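Local structure of galactose-binding lectin (2PEL) at residues I32-L37 / F206-S211. The protein binds carbohydrates as a galactose-specific legume lectin, a homotetramer whose subunits carry calcium and manganese ions. Sequence-based numbering, arbitrary orientation.
Sequences IQLTNL and FSASGS. With GAL (beta-D-galactopyranose), chain E; GLC (alpha-D-glucopyranose), chain B.
Leu34 and Ala208 make the central apolar contact, with Leu34 CB 3.6 Å from Ala208 CB. Having CG anti to the carbonyl carbon (chi1 -69°) turns the Leu34 branch toward the Phe206 end of strand 201-209, and CD1 drops beside the Ala208 methyl, between it and Phe206 CB, 4.1 Å from the latter. The Phe206 ring itself leads away from Leu34, into an aromatic cluster where it meets Phe69 and Trp223 edge-to-face. One residue on, Thr35 adds its methyl: CG2 sits 3.5 Å from Ala208 O and 3.8 Å from Ser209 CA, resting on the backbone where 201-209 runs out.

In the legume lectin jelly roll the turn that follows strand 32-33, a strand of the sheet that includes 217-229, packs on the end of strand 201-209 of the seven-stranded sheet, and no hydrogen bond joins the two segments.

The hydroxyls of Thr35, Ser207 and Ser209 find their partners in other parts of the chain. Thr35 OG1 bonds to His218 ND1. Ser207 and Ser209 alternate with Phe206 and Ala208, pointing away from 32-37, and their hydroxyls bond to the carbonyls of Leu106 and Gly103.

Past Gly210 the chain reaches the sugar site. Ser211 OG lies 2.6 Å from galactose O4 and 3.1 Å from galactose O5, the latter a weak bond, and its single proton could serve either; Asp83 and Asn127 also hydrogen-bond this galactose.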
loop_
_atom_site.group_PDB
_atom_site.type_symbol
_atom_site.label_atom_id
_atom_site.label_comp_id
_atom_site.label_asym_id
_atom_site.label_seq_id
_atom_site.Cartn_x
_atom_site.Cartn_y
_atom_site.Cartn_z
ATOM N N ILE A 32 19.029 -9.268 -9.835
ATOM C CA ILE A 32 19.995 -8.382 -10.488
ATOM C C ILE A 32 21.377 -8.895 -10.072
ATOM O O ILE A 32 21.552 -9.265 -8.899
ATOM C CB ILE A 32 19.754 -6.887 -10.066
ATOM C CG1 ILE A 32 18.643 -6.209 -10.900
ATOM C CG2 ILE A 32 21.050 -6.035 -10.073
ATOM C CD1 ILE A 32 18.369 -4.748 -10.392
ATOM N N GLN A 33 22.295 -8.923 -11.009
ATOM C CA GLN A 33 23.682 -9.352 -10.719
ATOM C C GLN A 33 24.520 -8.081 -10.913
ATOM O O GLN A 33 24.582 -7.566 -12.035
ATOM C CB GLN A 33 24.099 -10.577 -11.529
ATOM C CG GLN A 33 25.489 -11.019 -11.069
ATOM C CD GLN A 33 26.096 -12.121 -11.908
ATOM O OE1 GLN A 33 27.302 -12.240 -12.129
ATOM N NE2 GLN A 33 25.236 -12.995 -12.413
ATOM N N LEU A 34 25.101 -7.553 -9.847
ATOM C CA LEU A 34 25.870 -6.314 -9.899
ATOM C C LEU A 34 27.204 -6.416 -10.628
ATOM O O LEU A 34 27.474 -5.423 -11.342
ATOM C CB LEU A 34 25.993 -5.674 -8.487
ATOM C CG LEU A 34 24.692 -5.116 -7.913
ATOM C CD1 LEU A 34 24.766 -4.758 -6.440
ATOM C CD2 LEU A 34 24.246 -3.871 -8.665
ATOM N N THR A 35 27.989 -7.475 -10.485
ATOM C CA THR A 35 29.281 -7.470 -11.188
ATOM C C THR A 35 29.402 -8.526 -12.276
ATOM O O THR A 35 28.600 -9.460 -12.327
ATOM C CB THR A 35 30.507 -7.507 -10.184
ATOM O OG1 THR A 35 30.402 -8.735 -9.392
ATOM C CG2 THR A 35 30.610 -6.277 -9.288
ATOM N N ASN A 36 30.395 -8.307 -13.121
ATOM C CA ASN A 36 30.688 -9.233 -14.241
ATOM C C ASN A 36 31.820 -10.122 -13.718
ATOM O O ASN A 36 32.855 -9.529 -13.376
ATOM C CB ASN A 36 31.066 -8.437 -15.479
ATOM C CG ASN A 36 31.281 -9.313 -16.703
ATOM O OD1 ASN A 36 31.979 -10.345 -16.686
ATOM N ND2 ASN A 36 30.658 -8.946 -17.819
ATOM N N LEU A 37 31.626 -11.422 -13.642
ATOM C CA LEU A 37 32.663 -12.345 -13.117
ATOM C C LEU A 37 33.919 -12.484 -13.972
ATOM O O LEU A 37 34.992 -12.886 -13.455
ATOM C CB LEU A 37 31.969 -13.683 -12.846
ATOM C CG LEU A 37 31.260 -14.072 -11.571
ATOM C CD1 LEU A 37 30.567 -12.920 -10.846
ATOM C CD2 LEU A 37 30.191 -15.126 -11.907
ATOM N N PHE A 206 22.187 0.615 -4.998
ATOM C CA PHE A 206 23.196 -0.369 -4.586
ATOM C C PHE A 206 24.372 -0.345 -5.585
ATOM O O PHE A 206 24.231 -0.109 -6.794
ATOM C CB PHE A 206 22.610 -1.783 -4.551
ATOM C CG PHE A 206 21.378 -1.883 -3.697
ATOM C CD1 PHE A 206 20.116 -1.659 -4.281
ATOM C CD2 PHE A 206 21.479 -2.199 -2.353
ATOM C CE1 PHE A 206 18.982 -1.721 -3.501
ATOM C CE2 PHE A 206 20.317 -2.272 -1.563
ATOM C CZ PHE A 206 19.068 -2.024 -2.135
ATOM N N SER A 207 25.566 -0.625 -5.094
ATOM C CA SER A 207 26.804 -0.698 -5.874
ATOM C C SER A 207 27.630 -1.875 -5.347
ATOM O O SER A 207 27.618 -2.056 -4.129
ATOM C CB SER A 207 27.587 0.607 -5.841
ATOM O OG SER A 207 28.812 0.418 -6.539
ATOM N N ALA A 208 28.279 -2.624 -6.210
ATOM C CA ALA A 208 29.156 -3.764 -5.849
ATOM C C ALA A 208 30.416 -3.692 -6.749
ATOM O O ALA A 208 30.339 -3.104 -7.852
ATOM C CB ALA A 208 28.496 -5.105 -5.961
ATOM N N SER A 209 31.548 -4.219 -6.261
ATOM C CA SER A 209 32.788 -4.173 -7.063
ATOM C C SER A 209 33.632 -5.408 -6.766
ATOM O O SER A 209 33.347 -6.130 -5.815
ATOM C CB SER A 209 33.558 -2.888 -6.782
ATOM O OG SER A 209 33.929 -2.884 -5.408
ATOM N N GLY A 210 34.609 -5.635 -7.606
ATOM C CA GLY A 210 35.597 -6.737 -7.559
ATOM C C GLY A 210 36.929 -6.218 -8.125
ATOM O O GLY A 210 37.030 -5.034 -8.512
ATOM N N SER A 211 37.949 -7.054 -8.136
ATOM C CA SER A 211 39.278 -6.676 -8.663
ATOM C C SER A 211 39.739 -7.848 -9.535
ATOM O O SER A 211 38.908 -8.667 -9.973
ATOM C CB SER A 211 40.236 -6.328 -7.546
ATOM O OG SER A 211 40.448 -7.369 -6.600
HETATM C C1 GAL E . 42.850 -6.693 -4.066
HETATM C C2 GAL E . 41.828 -5.563 -3.972
HETATM C C3 GAL E . 40.832 -5.805 -2.869
HETATM C C4 GAL E . 40.205 -7.180 -2.994
HETATM C C5 GAL E . 41.338 -8.187 -2.965
HETATM C C6 GAL E . 40.879 -9.611 -3.115
HETATM O O2 GAL E . 42.445 -4.315 -3.875
HETATM O O3 GAL E . 39.887 -4.743 -2.745
HETATM O O4 GAL E . 39.444 -7.448 -4.186
HETATM O O5 GAL E . 42.221 -7.949 -4.094
HETATM O O6 GAL E . 42.047 -10.414 -3.196
HETATM C C1 GLC B . 47.042 -7.828 -7.178
HETATM C C2 GLC B . 45.847 -8.768 -7.139
HETATM C C3 GLC B . 44.580 -7.921 -6.954
HETATM C C4 GLC B . 44.710 -7.181 -5.608
HETATM C C5 GLC B . 45.952 -6.317 -5.603
HETATM C C6 GLC B . 46.305 -5.638 -4.297
HETATM O O1 GLC B . 46.724 -6.980 -8.330
HETATM O O2 GLC B . 45.899 -9.560 -8.390
HETATM O O3 GLC B . 43.470 -8.778 -6.697
HETATM O O4 GLC B . 43.463 -6.538 -5.323
HETATM O O5 GLC B . 47.088 -7.099 -5.982
HETATM O O6 GLC B . 46.467 -6.594 -3.209
#